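Local structure of CRISPR-associated endonuclease Cas9 (Campylobacter jejuni subsp. jejuni serotype O:2, 5X2H) at residues A[27-39]-A[617-629]. The protein is an RNA-guided endonuclease of bacterial adaptive immunity that uses a RuvC-like and an HNH domain to cleave the two strands of invading DNA. Residues are numbered along the deposited sequence; the frame is centred on the assembly and turned at random.
Sequences NDELKDCGVRIFT and VLDKIDEIFVSKP. With nucleotides of chain B.
Arg36 joins Ser627 and Pro629 to the guide RNA through one flat group. In the guanidinium plane, NH1 donates to Ser627 OG (2.8 Å) and NH2 to OP1 of A78 of chain B (2.8 Å), while the Pro629 ring lies over one face, its CD above the centre. CG stands anti to the backbone N (chi1 172°) and the chain bends at chi2, which carries the guanidinium beneath the Pro629 ring, with Ser627 OG at its edge. NE forms a salt bridge with Glu464, and Ser627 OG is also bonded to Ser817 O. Four contacts, counting the phosphate, probably restrain the rotation of the guanidinium, an example of how a single arginine can tie a protein fold to its RNA. Behind it Ser627 N binds Val35 O at 3.0 Å, and Ser627 O accepts from Ile37 N. This is a single parallel beta bridge, Arg36 opposite Ser627, made by a loop residue at the outer edge of the RuvC sheet of RNase H-like fold, whose strand 29-37 pairs on its other edge with strand 19-26. Beside the bridge the Ile37 side chain crosses that of Val626, CG1 to CG1 3.6 Å. The segment reaches the bridge from helix 615-622; Ile624, just past the helix, puts CD1 against Cys33 CB (3.5 Å) and CG2 over Gly34 CA (3.6 Å). Cys33 SG meets Ile621 CD1. Helix 557-566, which carries the predicted magnesium ligand His558, packs on Val35 and Ile624. At the far end Leu30 CD2 touches Val617 CG2 at 3.8 Å, and the Lys620 chain slides past Leu30 to lay CE near Lys31 O.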
ATOM      1  N   ASN A  27     -18.718   8.837 -38.558  1.00 96.79           N
ATOM      2  CA  ASN A  27     -19.282   9.756 -39.548  1.00 99.96           C
ATOM      3  C   ASN A  27     -19.909  10.972 -38.869  1.00 98.39           C
ATOM      4  O   ASN A  27     -20.980  11.441 -39.260  1.00 98.62           O
ATOM      5  CB  ASN A  27     -20.299   9.050 -40.447  1.00105.72           C
ATOM      6  CG  ASN A  27     -19.652   8.065 -41.396  1.00110.23           C
ATOM      7  OD1 ASN A  27     -18.786   8.430 -42.191  1.00114.23           O
ATOM      8  ND2 ASN A  27     -20.064   6.805 -41.316  1.00109.58           N
ATOM      9  N   ASP A  28     -19.237  11.471 -37.830  1.00 97.03           N
ATOM     10  CA  ASP A  28     -19.698  12.600 -37.023  1.00 97.84           C
ATOM     11  C   ASP A  28     -21.023  12.307 -36.320  1.00 97.36           C
ATOM     12  O   ASP A  28     -21.713  13.234 -35.882  1.00 99.92           O
ATOM     13  CB  ASP A  28     -19.814  13.875 -37.868  1.00101.03           C
ATOM     14  CG  ASP A  28     -19.283  15.102 -37.153  1.00101.16           C
ATOM     15  OD1 ASP A  28     -18.743  14.957 -36.035  1.00 98.33           O
ATOM     16  OD2 ASP A  28     -19.403  16.214 -37.711  1.00104.36           O
ATOM     17  N   GLU A  29     -21.389  11.033 -36.192  1.00 95.52           N
ATOM     18  CA  GLU A  29     -22.659  10.618 -35.610  1.00 98.12           C
ATOM     19  C   GLU A  29     -22.406   9.849 -34.322  1.00 93.63           C
ATOM     20  O   GLU A  29     -21.665   8.859 -34.321  1.00 92.05           O
ATOM     21  CB  GLU A  29     -23.454   9.746 -36.585  1.00105.97           C
ATOM     22  CG  GLU A  29     -24.770  10.343 -37.037  1.00113.22           C
ATOM     23  CD  GLU A  29     -25.939   9.419 -36.770  1.00117.59           C
ATOM     24  OE1 GLU A  29     -26.683   9.665 -35.797  1.00118.08           O
ATOM     25  OE2 GLU A  29     -26.107   8.439 -37.526  1.00120.47           O
ATOM     26  N   LEU A  30     -23.031  10.294 -33.235  1.00 90.68           N
ATOM     27  CA  LEU A  30     -22.899   9.604 -31.960  1.00 84.76           C
ATOM     28  C   LEU A  30     -23.683   8.297 -31.991  1.00 80.19           C
ATOM     29  O   LEU A  30     -24.885   8.288 -32.272  1.00 88.24           O
ATOM     30  CB  LEU A  30     -23.390  10.496 -30.821  1.00 80.74           C
ATOM     31  CG  LEU A  30     -23.140   9.962 -29.411  1.00 79.17           C
ATOM     32  CD1 LEU A  30     -21.657   9.696 -29.198  1.00 78.12           C
ATOM     33  CD2 LEU A  30     -23.671  10.933 -28.368  1.00 77.33           C
ATOM     34  N   LYS A  31     -23.000   7.191 -31.701  1.00 78.29           N
ATOM     35  CA  LYS A  31     -23.571   5.855 -31.828  1.00 85.19           C
ATOM     36  C   LYS A  31     -23.859   5.181 -30.497  1.00 82.99           C
ATOM     37  O   LYS A  31     -24.857   4.466 -30.382  1.00 83.61           O
ATOM     38  CB  LYS A  31     -22.633   4.961 -32.648  1.00 78.82           C
ATOM     39  CG  LYS A  31     -22.212   5.557 -33.983  1.00 83.36           C
ATOM     40  CD  LYS A  31     -23.301   5.422 -35.037  1.00 86.27           C
ATOM     41  CE  LYS A  31     -23.427   3.985 -35.522  1.00 85.45           C
ATOM     42  NZ  LYS A  31     -24.315   3.875 -36.715  1.00 89.00           N
ATOM     43  N   ASP A  32     -23.017   5.381 -29.483  1.00 81.90           N
ATOM     44  CA  ASP A  32     -23.180   4.676 -28.221  1.00 83.21           C
ATOM     45  C   ASP A  32     -22.596   5.513 -27.091  1.00 84.51           C
ATOM     46  O   ASP A  32     -21.690   6.324 -27.301  1.00 85.78           O
ATOM     47  CB  ASP A  32     -22.513   3.296 -28.272  1.00 83.31           C
ATOM     48  CG  ASP A  32     -23.142   2.306 -27.314  1.00 83.03           C
ATOM     49  OD1 ASP A  32     -23.956   2.731 -26.467  1.00 82.99           O
ATOM     50  OD2 ASP A  32     -22.828   1.101 -27.412  1.00 82.91           O
ATOM     51  N   CYS A  33     -23.126   5.304 -25.886  1.00 84.44           N
ATOM     52  CA  CYS A  33     -22.716   6.048 -24.704  1.00 83.80           C
ATOM     53  C   CYS A  33     -22.772   5.137 -23.487  1.00 77.85           C
ATOM     54  O   CYS A  33     -23.486   4.131 -23.474  1.00 76.69           O
ATOM     55  CB  CYS A  33     -23.607   7.275 -24.474  1.00 90.96           C
ATOM     56  SG  CYS A  33     -22.954   8.817 -25.123  1.00 97.72           S
ATOM     57  N   GLY A  34     -22.017   5.500 -22.456  1.00 74.19           N
ATOM     58  CA  GLY A  34     -22.025   4.718 -21.233  1.00 69.28           C
ATOM     59  C   GLY A  34     -21.106   5.309 -20.186  1.00 64.38           C
ATOM     60  O   GLY A  34     -20.235   6.134 -20.479  1.00 61.49           O
ATOM     61  N   VAL A  35     -21.327   4.870 -18.947  1.00 62.66           N
ATOM     62  CA  VAL A  35     -20.499   5.240 -17.805  1.00 58.50           C
ATOM     63  C   VAL A  35     -20.213   3.980 -17.000  1.00 54.45           C
ATOM     64  O   VAL A  35     -21.130   3.210 -16.696  1.00 56.82           O
ATOM     65  CB  VAL A  35     -21.171   6.298 -16.905  1.00 59.03           C
ATOM     66  CG1 VAL A  35     -20.193   6.776 -15.842  1.00 57.80           C
ATOM     67  CG2 VAL A  35     -21.684   7.468 -17.722  1.00 53.81           C
ATOM     68  N   ARG A  36     -18.947   3.771 -16.654  1.00 50.83           N
ATOM     69  CA  ARG A  36     -18.517   2.630 -15.854  1.00 48.99           C
ATOM     70  C   ARG A  36     -18.028   3.150 -14.506  1.00 48.67           C
ATOM     71  O   ARG A  36     -16.941   3.730 -14.417  1.00 50.87           O
ATOM     72  CB  ARG A  36     -17.428   1.842 -16.575  1.00 47.89           C
ATOM     73  CG  ARG A  36     -16.780   0.744 -15.746  1.00 47.28           C
ATOM     74  CD  ARG A  36     -17.677  -0.477 -15.602  1.00 51.41           C
ATOM     75  NE  ARG A  36     -16.909  -1.649 -15.185  1.00 51.05           N
ATOM     76  CZ  ARG A  36     -17.435  -2.838 -14.912  1.00 49.21           C
ATOM     77  NH1 ARG A  36     -18.746  -3.028 -15.003  1.00 51.33           N
ATOM     78  NH2 ARG A  36     -16.650  -3.842 -14.544  1.00 44.28           N
ATOM     79  N   ILE A  37     -18.831   2.950 -13.466  1.00 44.10           N
ATOM     80  CA  ILE A  37     -18.479   3.360 -12.111  1.00 47.93           C
ATOM     81  C   ILE A  37     -17.842   2.163 -11.416  1.00 48.63           C
ATOM     82  O   ILE A  37     -18.521   1.181 -11.109  1.00 56.75           O
ATOM     83  CB  ILE A  37     -19.704   3.856 -11.333  1.00 46.13           C
ATOM     84  CG1 ILE A  37     -20.369   5.037 -12.046  1.00 49.26           C
ATOM     85  CG2 ILE A  37     -19.307   4.235  -9.916  1.00 45.12           C
ATOM     86  CD1 ILE A  37     -19.573   6.316 -11.985  1.00 52.84           C
ATOM     87  N   PHE A  38     -16.538   2.243 -11.157  1.00 45.35           N
ATOM     88  CA  PHE A  38     -15.831   1.153 -10.499  1.00 50.94           C
ATOM     89  C   PHE A  38     -15.447   1.451  -9.057  1.00 55.40           C
ATOM     90  O   PHE A  38     -14.981   0.536  -8.370  1.00 58.74           O
ATOM     91  CB  PHE A  38     -14.569   0.771 -11.291  1.00 50.76           C
ATOM     92  CG  PHE A  38     -13.626   1.914 -11.541  1.00 48.06           C
ATOM     93  CD1 PHE A  38     -13.750   2.692 -12.680  1.00 48.67           C
ATOM     94  CD2 PHE A  38     -12.599   2.195 -10.652  1.00 46.69           C
ATOM     95  CE1 PHE A  38     -12.879   3.739 -12.923  1.00 48.49           C
ATOM     96  CE2 PHE A  38     -11.724   3.244 -10.888  1.00 46.58           C
ATOM     97  CZ  PHE A  38     -11.865   4.014 -12.026  1.00 48.07           C
ATOM     98  N   THR A  39     -15.633   2.690  -8.594  1.00 61.09           N
ATOM     99  CA  THR A  39     -15.387   3.150  -7.213  1.00 66.89           C
ATOM    100  C   THR A  39     -14.805   2.135  -6.229  1.00 67.89           C
ATOM    101  O   THR A  39     -13.761   2.375  -5.626  1.00 68.37           O
ATOM    102  CB  THR A  39     -16.694   3.692  -6.591  1.00 68.54           C
ATOM    103  OG1 THR A  39     -17.097   4.881  -7.281  1.00 70.08           O
ATOM    104  CG2 THR A  39     -16.498   4.012  -5.115  1.00 69.10           C
ATOM    105  N   VAL A 617     -27.879  14.366 -28.653  1.00 91.80           N
ATOM    106  CA  VAL A 617     -26.867  13.858 -27.732  1.00 87.13           C
ATOM    107  C   VAL A 617     -27.504  13.484 -26.399  1.00 85.63           C
ATOM    108  O   VAL A 617     -27.174  12.449 -25.807  1.00 82.62           O
ATOM    109  CB  VAL A 617     -25.737  14.892 -27.560  1.00 86.66           C
ATOM    110  CG1 VAL A 617     -25.198  14.881 -26.136  1.00 82.86           C
ATOM    111  CG2 VAL A 617     -24.615  14.613 -28.549  1.00 86.86           C
ATOM    112  N   LEU A 618     -28.436  14.307 -25.913  1.00 86.86           N
ATOM    113  CA  LEU A 618     -29.112  13.987 -24.662  1.00 83.66           C
ATOM    114  C   LEU A 618     -30.017  12.771 -24.808  1.00 82.83           C
ATOM    115  O   LEU A 618     -30.274  12.073 -23.822  1.00 80.56           O
ATOM    116  CB  LEU A 618     -29.908  15.194 -24.167  1.00 84.61           C
ATOM    117  CG  LEU A 618     -29.075  16.425 -23.806  1.00 83.25           C
ATOM    118  CD1 LEU A 618     -29.936  17.490 -23.146  1.00 83.44           C
ATOM    119  CD2 LEU A 618     -27.912  16.035 -22.908  1.00 80.07           C
ATOM    120  N   ASP A 619     -30.507  12.505 -26.023  1.00 85.83           N
ATOM    121  CA  ASP A 619     -31.272  11.285 -26.257  1.00 85.29           C
ATOM    122  C   ASP A 619     -30.421  10.049 -25.996  1.00 79.97           C
ATOM    123  O   ASP A 619     -30.900   9.063 -25.425  1.00 78.62           O
ATOM    124  CB  ASP A 619     -31.814  11.262 -27.687  1.00 90.93           C
ATOM    125  CG  ASP A 619     -32.742  12.425 -27.981  1.00 95.31           C
ATOM    126  OD1 ASP A 619     -33.355  12.955 -27.032  1.00 94.90           O
ATOM    127  OD2 ASP A 619     -32.859  12.807 -29.164  1.00 98.83           O
ATOM    128  N   LYS A 620     -29.153  10.085 -26.409  1.00 79.71           N
ATOM    129  CA  LYS A 620     -28.262   8.955 -26.169  1.00 76.83           C
ATOM    130  C   LYS A 620     -27.941   8.811 -24.687  1.00 71.20           C
ATOM    131  O   LYS A 620     -27.847   7.690 -24.172  1.00 66.30           O
ATOM    132  CB  LYS A 620     -26.978   9.123 -26.979  1.00 76.40           C
ATOM    133  CG  LYS A 620     -26.639   7.937 -27.865  1.00 76.71           C
ATOM    134  CD  LYS A 620     -27.658   7.775 -28.981  1.00 78.41           C
ATOM    135  CE  LYS A 620     -27.260   6.656 -29.929  1.00 79.98           C
ATOM    136  NZ  LYS A 620     -28.237   6.493 -31.043  1.00 85.05           N
ATOM    137  N   ILE A 621     -27.773   9.935 -23.986  1.00 73.28           N
ATOM    138  CA  ILE A 621     -27.441   9.891 -22.563  1.00 74.34           C
ATOM    139  C   ILE A 621     -28.577   9.259 -21.768  1.00 73.60           C
ATOM    140  O   ILE A 621     -28.343   8.489 -20.826  1.00 69.63           O
ATOM    141  CB  ILE A 621     -27.095  11.304 -22.053  1.00 77.37           C
ATOM    142  CG1 ILE A 621     -25.582  11.532 -22.093  1.00 79.07           C
ATOM    143  CG2 ILE A 621     -27.630  11.532 -20.644  1.00 76.15           C
ATOM    144  CD1 ILE A 621     -24.992  11.559 -23.483  1.00 81.41           C
ATOM    145  N   ASP A 622     -29.824   9.554 -22.144  1.00 75.38           N
ATOM    146  CA  ASP A 622     -30.971   8.982 -21.450  1.00 77.73           C
ATOM    147  C   ASP A 622     -31.078   7.475 -21.647  1.00 76.02           C
ATOM    148  O   ASP A 622     -31.793   6.814 -20.884  1.00 76.23           O
ATOM    149  CB  ASP A 622     -32.259   9.661 -21.919  1.00 84.52           C
ATOM    150  CG  ASP A 622     -32.265  11.153 -21.641  1.00 89.99           C
ATOM    151  OD1 ASP A 622     -31.335  11.633 -20.956  1.00 91.19           O
ATOM    152  OD2 ASP A 622     -33.193  11.845 -22.110  1.00 93.29           O
ATOM    153  N   GLU A 623     -30.393   6.919 -22.644  1.00 75.50           N
ATOM    154  CA  GLU A 623     -30.407   5.483 -22.884  1.00 74.23           C
ATOM    155  C   GLU A 623     -29.335   4.742 -22.097  1.00 70.11           C
ATOM    156  O   GLU A 623     -29.362   3.507 -22.052  1.00 67.97           O
ATOM    157  CB  GLU A 623     -30.233   5.202 -24.379  1.00 77.18           C
ATOM    158  CG  GLU A 623     -31.273   5.886 -25.253  1.00 82.69           C
ATOM    159  CD  GLU A 623     -30.944   5.798 -26.729  1.00 86.18           C
ATOM    160  OE1 GLU A 623     -30.083   4.971 -27.096  1.00 85.90           O
ATOM    161  OE2 GLU A 623     -31.542   6.558 -27.520  1.00 88.97           O
ATOM    162  N   ILE A 624     -28.404   5.464 -21.475  1.00 68.92           N
ATOM    163  CA  ILE A 624     -27.315   4.834 -20.741  1.00 66.14           C
ATOM    164  C   ILE A 624     -27.858   4.114 -19.518  1.00 64.27           C
ATOM    165  O   ILE A 624     -28.707   4.642 -18.787  1.00 67.66           O
ATOM    166  CB  ILE A 624     -26.273   5.886 -20.328  1.00 65.73           C
ATOM    167  CG1 ILE A 624     -25.680   6.573 -21.556  1.00 65.67           C
ATOM    168  CG2 ILE A 624     -25.176   5.259 -19.475  1.00 62.89           C
ATOM    169  CD1 ILE A 624     -24.844   7.767 -21.202  1.00 62.47           C
ATOM    170  N   PHE A 625     -27.369   2.901 -19.287  1.00 60.02           N
ATOM    171  CA  PHE A 625     -27.528   2.228 -18.004  1.00 55.78           C
ATOM    172  C   PHE A 625     -26.146   2.150 -17.367  1.00 58.06           C
ATOM    173  O   PHE A 625     -25.263   1.446 -17.870  1.00 60.41           O
ATOM    174  CB  PHE A 625     -28.150   0.845 -18.159  1.00 50.88           C
ATOM    175  CG  PHE A 625     -28.586   0.241 -16.857  1.00 49.13           C
ATOM    176  CD1 PHE A 625     -29.815   0.571 -16.303  1.00 49.05           C
ATOM    177  CD2 PHE A 625     -27.762  -0.637 -16.175  1.00 45.24           C
ATOM    178  CE1 PHE A 625     -30.217   0.024 -15.099  1.00 45.16           C
ATOM    179  CE2 PHE A 625     -28.158  -1.187 -14.971  1.00 44.80           C
ATOM    180  CZ  PHE A 625     -29.387  -0.857 -14.431  1.00 44.07           C
ATOM    181  N   VAL A 626     -25.962   2.888 -16.271  1.00 55.46           N
ATOM    182  CA  VAL A 626     -24.655   2.985 -15.636  1.00 52.28           C
ATOM    183  C   VAL A 626     -24.213   1.612 -15.153  1.00 50.22           C
ATOM    184  O   VAL A 626     -24.952   0.913 -14.447  1.00 47.18           O
ATOM    185  CB  VAL A 626     -24.703   4.003 -14.487  1.00 52.28           C
ATOM    186  CG1 VAL A 626     -23.343   4.119 -13.823  1.00 50.77           C
ATOM    187  CG2 VAL A 626     -25.171   5.355 -15.007  1.00 51.92           C
ATOM    188  N   SER A 627     -22.998   1.221 -15.529  1.00 51.23           N
ATOM    189  CA  SER A 627     -22.465  -0.098 -15.220  1.00 47.57           C
ATOM    190  C   SER A 627     -21.609  -0.042 -13.963  1.00 46.56           C
ATOM    191  O   SER A 627     -20.713   0.802 -13.851  1.00 49.89           O
ATOM    192  CB  SER A 627     -21.636  -0.638 -16.388  1.00 47.63           C
ATOM    193  OG  SER A 627     -21.021  -1.870 -16.048  1.00 41.14           O
ATOM    194  N   LYS A 628     -21.884  -0.948 -13.026  1.00 46.09           N
ATOM    195  CA  LYS A 628     -21.090  -1.136 -11.827  1.00 47.05           C
ATOM    196  C   LYS A 628     -20.788  -2.619 -11.661  1.00 45.68           C
ATOM    197  O   LYS A 628     -21.681  -3.456 -11.834  1.00 45.22           O
ATOM    198  CB  LYS A 628     -21.818  -0.619 -10.576  1.00 46.31           C
ATOM    199  CG  LYS A 628     -22.248   0.835 -10.644  1.00 48.28           C
ATOM    200  CD  LYS A 628     -22.830   1.291  -9.311  1.00 50.52           C
ATOM    201  CE  LYS A 628     -23.314   2.731  -9.380  1.00 54.86           C
ATOM    202  NZ  LYS A 628     -23.662   3.270  -8.037  1.00 56.19           N
ATOM    203  N   PRO A 629     -19.551  -2.975 -11.337  1.00 42.67           N
ATOM    204  CA  PRO A 629     -19.217  -4.388 -11.154  1.00 40.21           C
ATOM    205  C   PRO A 629     -19.590  -4.877  -9.766  1.00 38.75           C
ATOM    206  O   PRO A 629     -19.491  -4.152  -8.774  1.00 37.01           O
ATOM    207  CB  PRO A 629     -17.697  -4.413 -11.353  1.00 41.74           C
ATOM    208  CG  PRO A 629     -17.257  -3.079 -10.835  1.00 41.47           C
ATOM    209  CD  PRO A 629     -18.371  -2.105 -11.185  1.00 42.25           C
TER
ATOM    210  P     A B  78     -16.744  -8.048 -14.168  1.00 48.60           P
ATOM    211  OP1   A B  78     -16.846  -6.577 -13.992  1.00 44.42           O
ATOM    212  OP2   A B  78     -15.976  -8.611 -15.308  1.00 50.77           O
ATOM    213  O5'   A B  78     -16.137  -8.653 -12.828  1.00 47.95           O
ATOM    214  C5'   A B  78     -16.780  -8.447 -11.577  1.00 42.53           C
ATOM    215  C4'   A B  78     -16.358  -9.481 -10.566  1.00 42.20           C
ATOM    216  O4'   A B  78     -16.507 -10.806 -11.150  1.00 44.92           O
ATOM    217  C3'   A B  78     -14.903  -9.389 -10.107  1.00 41.87           C
ATOM    218  O3'   A B  78     -14.820  -9.874  -8.768  1.00 44.64           O
ATOM    219  C2'   A B  78     -14.212 -10.383 -11.027  1.00 41.78           C
ATOM    220  O2'   A B  78     -12.972 -10.866 -10.559  1.00 39.60           O
ATOM    221  C1'   A B  78     -15.265 -11.481 -11.099  1.00 44.15           C
ATOM    222  N9    A B  78     -15.137 -12.356 -12.264  1.00 47.73           N
ATOM    223  C8    A B  78     -14.725 -12.022 -13.528  1.00 48.34           C
ATOM    224  N7    A B  78     -14.689 -13.041 -14.350  1.00 48.38           N
ATOM    225  C5    A B  78     -15.095 -14.114 -13.571  1.00 50.02           C
ATOM    226  C6    A B  78     -15.263 -15.479 -13.856  1.00 53.86           C
ATOM    227  N6    A B  78     -15.039 -16.015 -15.058  1.00 51.25           N
ATOM    228  N1    A B  78     -15.684 -16.286 -12.855  1.00 57.86           N
ATOM    229  C2    A B  78     -15.914 -15.747 -11.649  1.00 54.23           C
ATOM    230  N3    A B  78     -15.789 -14.481 -11.258  1.00 51.03           N
ATOM    231  C4    A B  78     -15.369 -13.710 -12.278  1.00 49.60           C
TER